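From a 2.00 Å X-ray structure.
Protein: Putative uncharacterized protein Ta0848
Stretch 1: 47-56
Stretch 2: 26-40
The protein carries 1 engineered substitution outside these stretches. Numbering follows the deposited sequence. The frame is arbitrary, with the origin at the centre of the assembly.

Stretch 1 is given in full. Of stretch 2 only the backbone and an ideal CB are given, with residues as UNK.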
ATOM      1  N   LYS A  47       9.762 -11.735  17.271  1.00 56.60           N
ATOM      2  CA  LYS A  47      11.039 -11.263  16.743  1.00 49.75           C
ATOM      3  C   LYS A  47      11.803 -12.327  16.048  1.00 46.25           C
ATOM      4  O   LYS A  47      11.919 -13.446  16.551  1.00 49.11           O
ATOM      5  CB  LYS A  47      11.938 -10.766  17.851  1.00 59.03           C
ATOM      6  CG  LYS A  47      12.028  -9.260  17.886  1.00 75.22           C
ATOM      7  CD  LYS A  47      13.375  -8.834  18.443  1.00 87.91           C
ATOM      8  CE  LYS A  47      13.524  -7.327  18.449  1.00 97.18           C
ATOM      9  NZ  LYS A  47      14.597  -6.942  19.411  1.00110.36           N
ATOM     10  N   THR A  48      12.351 -12.013  14.886  1.00 39.91           N
ATOM     11  CA  THR A  48      13.178 -13.022  14.195  1.00 43.24           C
ATOM     12  C   THR A  48      14.623 -12.626  14.335  1.00 39.79           C
ATOM     13  O   THR A  48      14.930 -11.453  14.482  1.00 43.24           O
ATOM     14  CB  THR A  48      12.850 -13.217  12.702  1.00 44.89           C
ATOM     15  OG1 THR A  48      13.731 -14.235  12.135  1.00 40.37           O
ATOM     16  CG2 THR A  48      13.022 -11.922  11.907  1.00 43.04           C
ATOM     17  N   ASP A  49      15.499 -13.609  14.294  1.00 41.96           N
ATOM     18  CA  ASP A  49      16.935 -13.357  14.249  1.00 48.40           C
ATOM     19  C   ASP A  49      17.438 -13.089  12.815  1.00 53.57           C
ATOM     20  O   ASP A  49      18.581 -12.646  12.630  1.00 51.65           O
ATOM     21  CB  ASP A  49      17.674 -14.565  14.817  1.00 54.83           C
ATOM     22  CG  ASP A  49      17.616 -14.617  16.338  1.00 60.52           C
ATOM     23  OD1 ASP A  49      17.785 -13.539  16.973  1.00 69.15           O
ATOM     24  OD2 ASP A  49      17.408 -15.730  16.883  1.00 64.23           O
ATOM     25  N   HIS A  50      16.591 -13.372  11.812  1.00 41.29           N
ATOM     26  CA  HIS A  50      17.001 -13.297  10.436  1.00 44.88           C
ATOM     27  C   HIS A  50      16.475 -12.055   9.805  1.00 41.10           C
ATOM     28  O   HIS A  50      15.451 -12.080   9.114  1.00 38.55           O
ATOM     29  CB  HIS A  50      16.536 -14.546   9.713  1.00 46.13           C
ATOM     30  CG  HIS A  50      17.010 -15.796  10.372  1.00 57.91           C
ATOM     31  ND1 HIS A  50      16.163 -16.833  10.712  1.00 60.29           N
ATOM     32  CD2 HIS A  50      18.243 -16.154  10.808  1.00 60.07           C
ATOM     33  CE1 HIS A  50      16.862 -17.796  11.283  1.00 64.06           C
ATOM     34  NE2 HIS A  50      18.123 -17.411  11.360  1.00 63.43           N
ATOM     35  N   VAL A  51      17.191 -10.983  10.077  1.00 37.65           N
ATOM     36  CA  VAL A  51      16.871  -9.651   9.612  1.00 36.83           C
ATOM     37  C   VAL A  51      17.536  -9.357   8.274  1.00 35.27           C
ATOM     38  O   VAL A  51      16.943  -8.635   7.471  1.00 38.02           O
ATOM     39  CB  VAL A  51      17.306  -8.628  10.668  1.00 42.94           C
ATOM     40  CG1 VAL A  51      16.904  -7.235  10.278  1.00 44.68           C
ATOM     41  CG2 VAL A  51      16.708  -9.021  12.013  1.00 45.13           C
ATOM     42  N   GLU A  52      18.775  -9.850   8.081  1.00 34.16           N
ATOM     43  CA  GLU A  52      19.480  -9.770   6.784  1.00 38.09           C
ATOM     44  C   GLU A  52      19.749 -11.169   6.315  1.00 39.17           C
ATOM     45  O   GLU A  52      20.233 -12.004   7.086  1.00 38.62           O
ATOM     46  CB  GLU A  52      20.804  -9.036   6.854  1.00 44.14           C
ATOM     47  CG  GLU A  52      20.753  -7.696   7.579  1.00 49.44           C
ATOM     48  CD  GLU A  52      21.006  -7.806   9.094  1.00 51.67           C
ATOM     49  OE1 GLU A  52      21.458  -8.896   9.555  1.00 46.52           O
ATOM     50  OE2 GLU A  52      20.756  -6.786   9.804  1.00 46.98           O
ATOM     51  N   ILE A  53      19.395 -11.451   5.067  1.00 34.02           N
ATOM     52  CA  ILE A  53      19.564 -12.810   4.490  1.00 36.55           C
ATOM     53  C   ILE A  53      20.314 -12.717   3.187  1.00 37.16           C
ATOM     54  O   ILE A  53      19.843 -12.140   2.219  1.00 32.57           O
ATOM     55  CB  ILE A  53      18.236 -13.542   4.310  1.00 37.48           C
ATOM     56  CG1 ILE A  53      17.485 -13.653   5.674  1.00 37.79           C
ATOM     57  CG2 ILE A  53      18.386 -14.938   3.673  1.00 34.30           C
ATOM     58  CD1 ILE A  53      16.032 -14.093   5.437  1.00 37.97           C
ATOM     59  N   ASN A  54      21.507 -13.284   3.198  1.00 33.71           N
ATOM     60  CA  ASN A  54      22.309 -13.416   2.001  1.00 32.55           C
ATOM     61  C   ASN A  54      21.683 -14.425   1.080  1.00 33.36           C
ATOM     62  O   ASN A  54      21.017 -15.326   1.518  1.00 36.00           O
ATOM     63  CB  ASN A  54      23.743 -13.825   2.380  1.00 30.08           C
ATOM     64  CG  ASN A  54      24.545 -12.696   3.009  1.00 32.64           C
ATOM     65  OD1 ASN A  54      25.337 -11.961   2.331  1.00 40.31           O
ATOM     66  ND2 ASN A  54      24.526 -12.669   4.276  1.00 31.21           N
ATOM     67  N   LEU A  55      21.751 -14.173  -0.221  1.00 36.02           N
ATOM     68  CA  LEU A  55      21.226 -15.082  -1.223  1.00 36.56           C
ATOM     69  C   LEU A  55      21.874 -16.443  -1.042  1.00 39.71           C
ATOM     70  O   LEU A  55      23.082 -16.605  -1.116  1.00 37.28           O
ATOM     71  CB  LEU A  55      21.488 -14.540  -2.581  1.00 36.61           C
ATOM     72  CG  LEU A  55      20.832 -13.166  -2.890  1.00 40.43           C
ATOM     73  CD1 LEU A  55      21.169 -12.699  -4.295  1.00 42.89           C
ATOM     74  CD2 LEU A  55      19.348 -13.256  -2.700  1.00 40.43           C
ATOM     75  N   GLY A  56      21.070 -17.416  -0.688  1.00 46.73           N
ATOM     76  CA  GLY A  56      21.572 -18.658  -0.191  1.00 45.93           C
ATOM     77  C   GLY A  56      20.659 -19.814  -0.468  1.00 48.54           C
ATOM     78  O   GLY A  56      20.026 -19.867  -1.506  1.00 56.13           O
ATOM     79  N   UNK A  26       0.882 -17.051  11.225  1.00 35.50           N
ATOM     80  CA  UNK A  26       1.427 -16.695  12.545  1.00 35.52           C
ATOM     81  C   UNK A  26       2.538 -15.662  12.563  1.00 39.90           C
ATOM     82  O   UNK A  26       2.723 -15.037  13.562  1.00 37.38           O
ATOM     83  CB  UNK A  26       1.953 -17.963  13.221  1.00 35.52           C
ATOM     84  N   UNK A  27       3.241 -15.460  11.436  1.00 39.77           N
ATOM     85  CA  UNK A  27       4.278 -14.471  11.289  1.00 33.24           C
ATOM     86  C   UNK A  27       4.201 -13.998   9.844  1.00 31.12           C
ATOM     87  O   UNK A  27       4.122 -14.785   8.928  1.00 35.33           O
ATOM     88  CB  UNK A  27       5.658 -15.027  11.645  1.00 33.24           C
ATOM     89  N   UNK A  28       4.188 -12.699   9.663  1.00 34.01           N
ATOM     90  CA  UNK A  28       4.195 -12.093   8.370  1.00 30.82           C
ATOM     91  C   UNK A  28       5.270 -11.043   8.268  1.00 34.75           C
ATOM     92  O   UNK A  28       5.362 -10.164   9.103  1.00 34.70           O
ATOM     93  CB  UNK A  28       2.824 -11.490   8.057  1.00 30.82           C
ATOM     94  N   UNK A  29       6.069 -11.141   7.227  1.00 32.42           N
ATOM     95  CA  UNK A  29       7.100 -10.152   6.962  1.00 36.28           C
ATOM     96  C   UNK A  29       7.353  -9.826   5.514  1.00 33.26           C
ATOM     97  O   UNK A  29       7.129 -10.647   4.624  1.00 31.76           O
ATOM     98  CB  UNK A  29       8.415 -10.627   7.583  1.00 36.28           C
ATOM     99  N   UNK A  30       7.839  -8.601   5.302  1.00 33.09           N
ATOM    100  CA  UNK A  30       8.324  -8.176   4.049  1.00 34.28           C
ATOM    101  C   UNK A  30       9.833  -8.044   4.129  1.00 36.36           C
ATOM    102  O   UNK A  30      10.388  -7.215   4.928  1.00 33.54           O
ATOM    103  CB  UNK A  30       7.659  -6.865   3.625  1.00 34.28           C
ATOM    104  N   UNK A  31      10.474  -8.818   3.255  1.00 30.65           N
ATOM    105  CA  UNK A  31      11.879  -8.694   3.004  1.00 34.34           C
ATOM    106  C   UNK A  31      12.073  -7.987   1.705  1.00 32.88           C
ATOM    107  O   UNK A  31      11.357  -8.270   0.741  1.00 31.06           O
ATOM    108  CB  UNK A  31      12.571 -10.058   2.999  1.00 34.34           C
ATOM    109  N   UNK A  32      13.060  -7.092   1.659  1.00 31.18           N
ATOM    110  CA  UNK A  32      13.299  -6.337   0.447  1.00 31.58           C
ATOM    111  C   UNK A  32      14.749  -6.459   0.054  1.00 30.68           C
ATOM    112  O   UNK A  32      15.599  -6.503   0.933  1.00 32.96           O
ATOM    113  CB  UNK A  32      12.909  -4.869   0.626  1.00 31.58           C
ATOM    114  N   UNK A  33      15.032  -6.502  -1.251  1.00 29.97           N
ATOM    115  CA  UNK A  33      16.426  -6.577  -1.730  1.00 32.38           C
ATOM    116  C   UNK A  33      17.075  -5.221  -1.700  1.00 32.54           C
ATOM    117  O   UNK A  33      16.574  -4.269  -2.314  1.00 29.07           O
ATOM    118  CB  UNK A  33      16.490  -7.147  -3.148  1.00 32.38           C
ATOM    119  N   UNK A  34      18.178  -5.124  -0.950  1.00 32.09           N
ATOM    120  CA  UNK A  34      18.884  -3.907  -0.777  1.00 35.92           C
ATOM    121  C   UNK A  34      20.329  -4.297  -0.968  1.00 39.90           C
ATOM    122  O   UNK A  34      20.814  -5.132  -0.215  1.00 33.15           O
ATOM    123  CB  UNK A  34      18.607  -3.246   0.575  1.00 35.92           C
ATOM    124  N   UNK A  35      20.968  -3.767  -2.009  1.00 39.53           N
ATOM    125  CA  UNK A  35      22.377  -4.073  -2.344  1.00 37.01           C
ATOM    126  C   UNK A  35      22.664  -5.578  -2.383  1.00 38.76           C
ATOM    127  O   UNK A  35      23.699  -6.077  -1.901  1.00 39.74           O
ATOM    128  CB  UNK A  35      23.309  -3.409  -1.329  1.00 37.01           C
ATOM    129  N   UNK A  36      21.731  -6.310  -2.947  1.00 33.74           N
ATOM    130  CA  UNK A  36      21.953  -7.734  -3.208  1.00 35.92           C
ATOM    131  C   UNK A  36      21.773  -8.634  -2.020  1.00 36.51           C
ATOM    132  O   UNK A  36      22.133  -9.785  -2.068  1.00 34.74           O
ATOM    133  CB  UNK A  36      23.366  -7.940  -3.759  1.00 35.92           C
ATOM    134  N   UNK A  37      21.187  -8.105  -0.956  1.00 31.63           N
ATOM    135  CA  UNK A  37      20.810  -8.898   0.164  1.00 34.79           C
ATOM    136  C   UNK A  37      19.393  -8.569   0.651  1.00 32.98           C
ATOM    137  O   UNK A  37      18.913  -7.415   0.554  1.00 36.67           O
ATOM    138  CB  UNK A  37      21.826  -8.704   1.291  1.00 34.79           C
ATOM    139  N   UNK A  38      18.711  -9.570   1.177  1.00 30.72           N
ATOM    140  CA  UNK A  38      17.387  -9.378   1.739  1.00 34.21           C
ATOM    141  C   UNK A  38      17.451  -8.660   3.095  1.00 37.83           C
ATOM    142  O   UNK A  38      18.209  -9.059   3.959  1.00 37.29           O
ATOM    143  CB  UNK A  38      16.682 -10.728   1.887  1.00 34.21           C
ATOM    144  N   UNK A  39      16.592  -7.647   3.272  1.00 34.93           N
ATOM    145  CA  UNK A  39      16.451  -6.920   4.501  1.00 35.71           C
ATOM    146  C   UNK A  39      15.005  -6.864   4.976  1.00 35.21           C
ATOM    147  O   UNK A  39      14.169  -6.403   4.275  1.00 34.51           O
ATOM    148  CB  UNK A  39      17.006  -5.504   4.330  1.00 35.71           C
ATOM    149  N   UNK A  40      14.724  -7.321   6.180  1.00 33.63           N
ATOM    150  CA  UNK A  40      13.357  -7.228   6.727  1.00 33.96           C
ATOM    151  C   UNK A  40      12.986  -5.781   6.987  1.00 34.34           C
ATOM    152  O   UNK A  40      13.620  -5.102   7.776  1.00 37.93           O
ATOM    153  CB  UNK A  40      13.229  -8.039   8.018  1.00 33.96           C
TER

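Stretch 2 forms a hairpin, strands 27-34 and 37-40 joined by a turn, and stretch 1 pairs antiparallel with the second strand.

Position 26 lies out of reach and is unconstrained by stretch 1; it is D26. At 27, CA-to-CB points toward stretch 1, yet nothing lies within 5.5 Å of the ideal CB, so contact requires a long or broad side chain. W27 spans the gap, its CZ2 3.8 Å from T48 CG2. Positions 28, 29 and 30 are out of reach and could hold many residues; they are V28, G29 and F30.

Position 31 also points toward stretch 1 across an empty gap. The carbonyl O of H50 offers an acceptor, and I53 CD1 offers an apolar surface, so a long side chain combining a donor with carbon bulk would suit. Y31 (chi1 -74°) donates from OH to H50 O at 2.6 Å, while its CE1 packs 3.7 Å from I53 CD1. A water bridges Y31 OH (3.1 Å) and T48 OG1 (2.8 Å).

Position 32 is out of reach; it is V32. At 33, CA-to-CB runs sideways, and a long apolar chain could reach L55: L33 CD2 comes to 4.3 Å from L55 CD2. Position 34 is out of reach of stretch 1 and many side chains would do; it is E34. Position 35 is also out of reach, but its phi/psi of 50/41 belongs to the type I' turn from 34 to 37, a left-handed conformation that glycine, asparagine and aspartate adopt most easily and other residues can tolerate; it is H35. Position 36, with phi 80°, favours glycine, and is G36; its O is linked by a water to L55 N (2.6 and 3.0 Å).

At 37 the ideal CB is 4.1 Å from I53 O and points sideways, which suits a long, flexible chain. K37 CD lies 3.6 Å from N54 OD1, and a water joins K37 NZ (2.9 Å) to N54 ND2 (3.0 Å).

Position 38 pairs with I53, and its side chain shares that residue's face of the sheet, inviting an apolar group. L38 brings CB 4.0 Å from I53 CB; its backbone N donates to I53 O (3.0 Å), and I53 N donates to L38 O (2.9 Å).

Position 39 shares a face with E52 in a non-hydrogen-bonded pair. A basic or long polar chain is plausible. K39 CD lies 4.1 Å from E52 CG, and K39 CE 3.7 Å from V51 CG1, so the contacts run along its aliphatic part.

At 40 the ideal CB points toward stretch 1, 5.5 Å from T48 CG2, so a branched apolar chain fits. L40 places CD2 3.7 Å from T48 CG2, while its N donates to V51 O at 2.9 Å.

Stretch 2 26-40: DWVGFYVLEHGKLKL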
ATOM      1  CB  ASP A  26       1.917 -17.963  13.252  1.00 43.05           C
ATOM      2  CG  ASP A  26       0.765 -18.883  13.590  1.00 44.38           C
ATOM      3  OD1 ASP A  26      -0.110 -18.351  14.274  1.00 43.50           O
ATOM      4  OD2 ASP A  26       0.690 -20.037  13.126  1.00 38.47           O
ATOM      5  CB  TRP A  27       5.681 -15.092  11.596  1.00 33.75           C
ATOM      6  CG  TRP A  27       6.813 -14.092  11.759  1.00 33.52           C
ATOM      7  CD1 TRP A  27       7.168 -13.437  12.869  1.00 35.95           C
ATOM      8  CD2 TRP A  27       7.650 -13.601  10.724  1.00 37.20           C
ATOM      9  NE1 TRP A  27       8.197 -12.590  12.624  1.00 33.72           N
ATOM     10  CE2 TRP A  27       8.502 -12.662  11.297  1.00 33.19           C
ATOM     11  CE3 TRP A  27       7.767 -13.884   9.348  1.00 36.25           C
ATOM     12  CZ2 TRP A  27       9.446 -11.975  10.559  1.00 34.85           C
ATOM     13  CZ3 TRP A  27       8.715 -13.197   8.603  1.00 37.60           C
ATOM     14  CH2 TRP A  27       9.557 -12.276   9.214  1.00 36.83           C
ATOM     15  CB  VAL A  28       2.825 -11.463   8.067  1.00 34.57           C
ATOM     16  CG1 VAL A  28       2.819 -10.933   6.628  1.00 33.74           C
ATOM     17  CG2 VAL A  28       1.729 -12.516   8.240  1.00 29.84           C
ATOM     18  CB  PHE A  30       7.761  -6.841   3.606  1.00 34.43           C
ATOM     19  CG  PHE A  30       6.295  -6.865   3.150  1.00 36.76           C
ATOM     20  CD1 PHE A  30       5.267  -7.053   4.044  1.00 36.61           C
ATOM     21  CD2 PHE A  30       5.955  -6.604   1.835  1.00 31.69           C
ATOM     22  CE1 PHE A  30       3.924  -7.035   3.623  1.00 36.39           C
ATOM     23  CE2 PHE A  30       4.620  -6.548   1.437  1.00 33.83           C
ATOM     24  CZ  PHE A  30       3.611  -6.781   2.342  1.00 33.66           C
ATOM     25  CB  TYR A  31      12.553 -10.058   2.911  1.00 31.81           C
ATOM     26  CG  TYR A  31      12.728 -10.744   4.241  1.00 33.81           C
ATOM     27  CD1 TYR A  31      13.862 -10.510   5.018  1.00 34.20           C
ATOM     28  CD2 TYR A  31      11.794 -11.644   4.699  1.00 34.82           C
ATOM     29  CE1 TYR A  31      14.018 -11.104   6.237  1.00 36.62           C
ATOM     30  CE2 TYR A  31      11.964 -12.297   5.895  1.00 39.44           C
ATOM     31  CZ  TYR A  31      13.091 -12.015   6.669  1.00 41.11           C
ATOM     32  OH  TYR A  31      13.262 -12.645   7.884  1.00 32.51           O
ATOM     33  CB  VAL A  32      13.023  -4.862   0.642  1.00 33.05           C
ATOM     34  CG1 VAL A  32      13.160  -4.101  -0.716  1.00 31.65           C
ATOM     35  CG2 VAL A  32      11.659  -4.658   1.285  1.00 36.06           C
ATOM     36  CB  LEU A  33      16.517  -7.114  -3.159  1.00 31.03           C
ATOM     37  CG  LEU A  33      16.247  -8.603  -3.343  1.00 33.75           C
ATOM     38  CD1 LEU A  33      15.955  -8.922  -4.808  1.00 39.69           C
ATOM     39  CD2 LEU A  33      17.451  -9.454  -2.843  1.00 32.61           C
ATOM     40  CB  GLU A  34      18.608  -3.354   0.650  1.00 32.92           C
ATOM     41  CG  GLU A  34      17.124  -3.014   0.837  1.00 36.81           C
ATOM     42  CD  GLU A  34      16.720  -2.587   2.213  1.00 38.49           C
ATOM     43  OE1 GLU A  34      17.649  -2.211   2.924  1.00 38.80           O
ATOM     44  OE2 GLU A  34      15.475  -2.598   2.586  1.00 36.03           O
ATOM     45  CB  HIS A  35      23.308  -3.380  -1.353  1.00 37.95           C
ATOM     46  CG  HIS A  35      23.099  -1.903  -1.291  1.00 36.98           C
ATOM     47  ND1 HIS A  35      23.688  -1.036  -2.182  1.00 37.92           N
ATOM     48  CD2 HIS A  35      22.324  -1.151  -0.477  1.00 36.64           C
ATOM     49  CE1 HIS A  35      23.302   0.200  -1.898  1.00 39.64           C
ATOM     50  NE2 HIS A  35      22.456   0.153  -0.876  1.00 39.21           N
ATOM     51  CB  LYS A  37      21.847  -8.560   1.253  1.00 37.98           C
ATOM     52  CG  LYS A  37      21.726  -9.307   2.548  1.00 42.52           C
ATOM     53  CD  LYS A  37      23.068  -9.354   3.299  1.00 42.61           C
ATOM     54  CE  LYS A  37      23.661  -8.018   3.697  1.00 41.25           C
ATOM     55  NZ  LYS A  37      25.080  -8.250   4.147  1.00 39.77           N
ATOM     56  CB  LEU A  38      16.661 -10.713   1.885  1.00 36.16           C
ATOM     57  CG  LEU A  38      16.256 -11.383   0.536  1.00 35.40           C
ATOM     58  CD1 LEU A  38      15.996 -12.862   0.661  1.00 35.89           C
ATOM     59  CD2 LEU A  38      15.043 -10.683  -0.051  1.00 32.12           C
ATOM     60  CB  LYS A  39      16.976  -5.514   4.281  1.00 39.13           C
ATOM     61  CG  LYS A  39      16.917  -4.582   5.477  1.00 37.75           C
ATOM     62  CD  LYS A  39      17.708  -5.061   6.682  1.00 45.94           C
ATOM     63  CE  LYS A  39      17.308  -4.310   7.970  1.00 49.76           C
ATOM     64  NZ  LYS A  39      17.096  -2.846   7.720  1.00 53.23           N
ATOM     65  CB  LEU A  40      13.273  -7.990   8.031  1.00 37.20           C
ATOM     66  CG  LEU A  40      11.920  -8.170   8.729  1.00 40.90           C
ATOM     67  CD1 LEU A  40      10.912  -8.861   7.847  1.00 40.82           C
ATOM     68  CD2 LEU A  40      12.102  -8.903  10.049  1.00 43.68           C
TER
HETATM   69  O   HOH W   1      12.262 -14.819   9.860  1.00 54.19           O
HETATM   70  O   HOH W   2      23.339 -11.660  -0.670  1.00 33.63           O
HETATM   71  O   HOH W   3      25.331 -10.402   6.028  1.00 37.28           O
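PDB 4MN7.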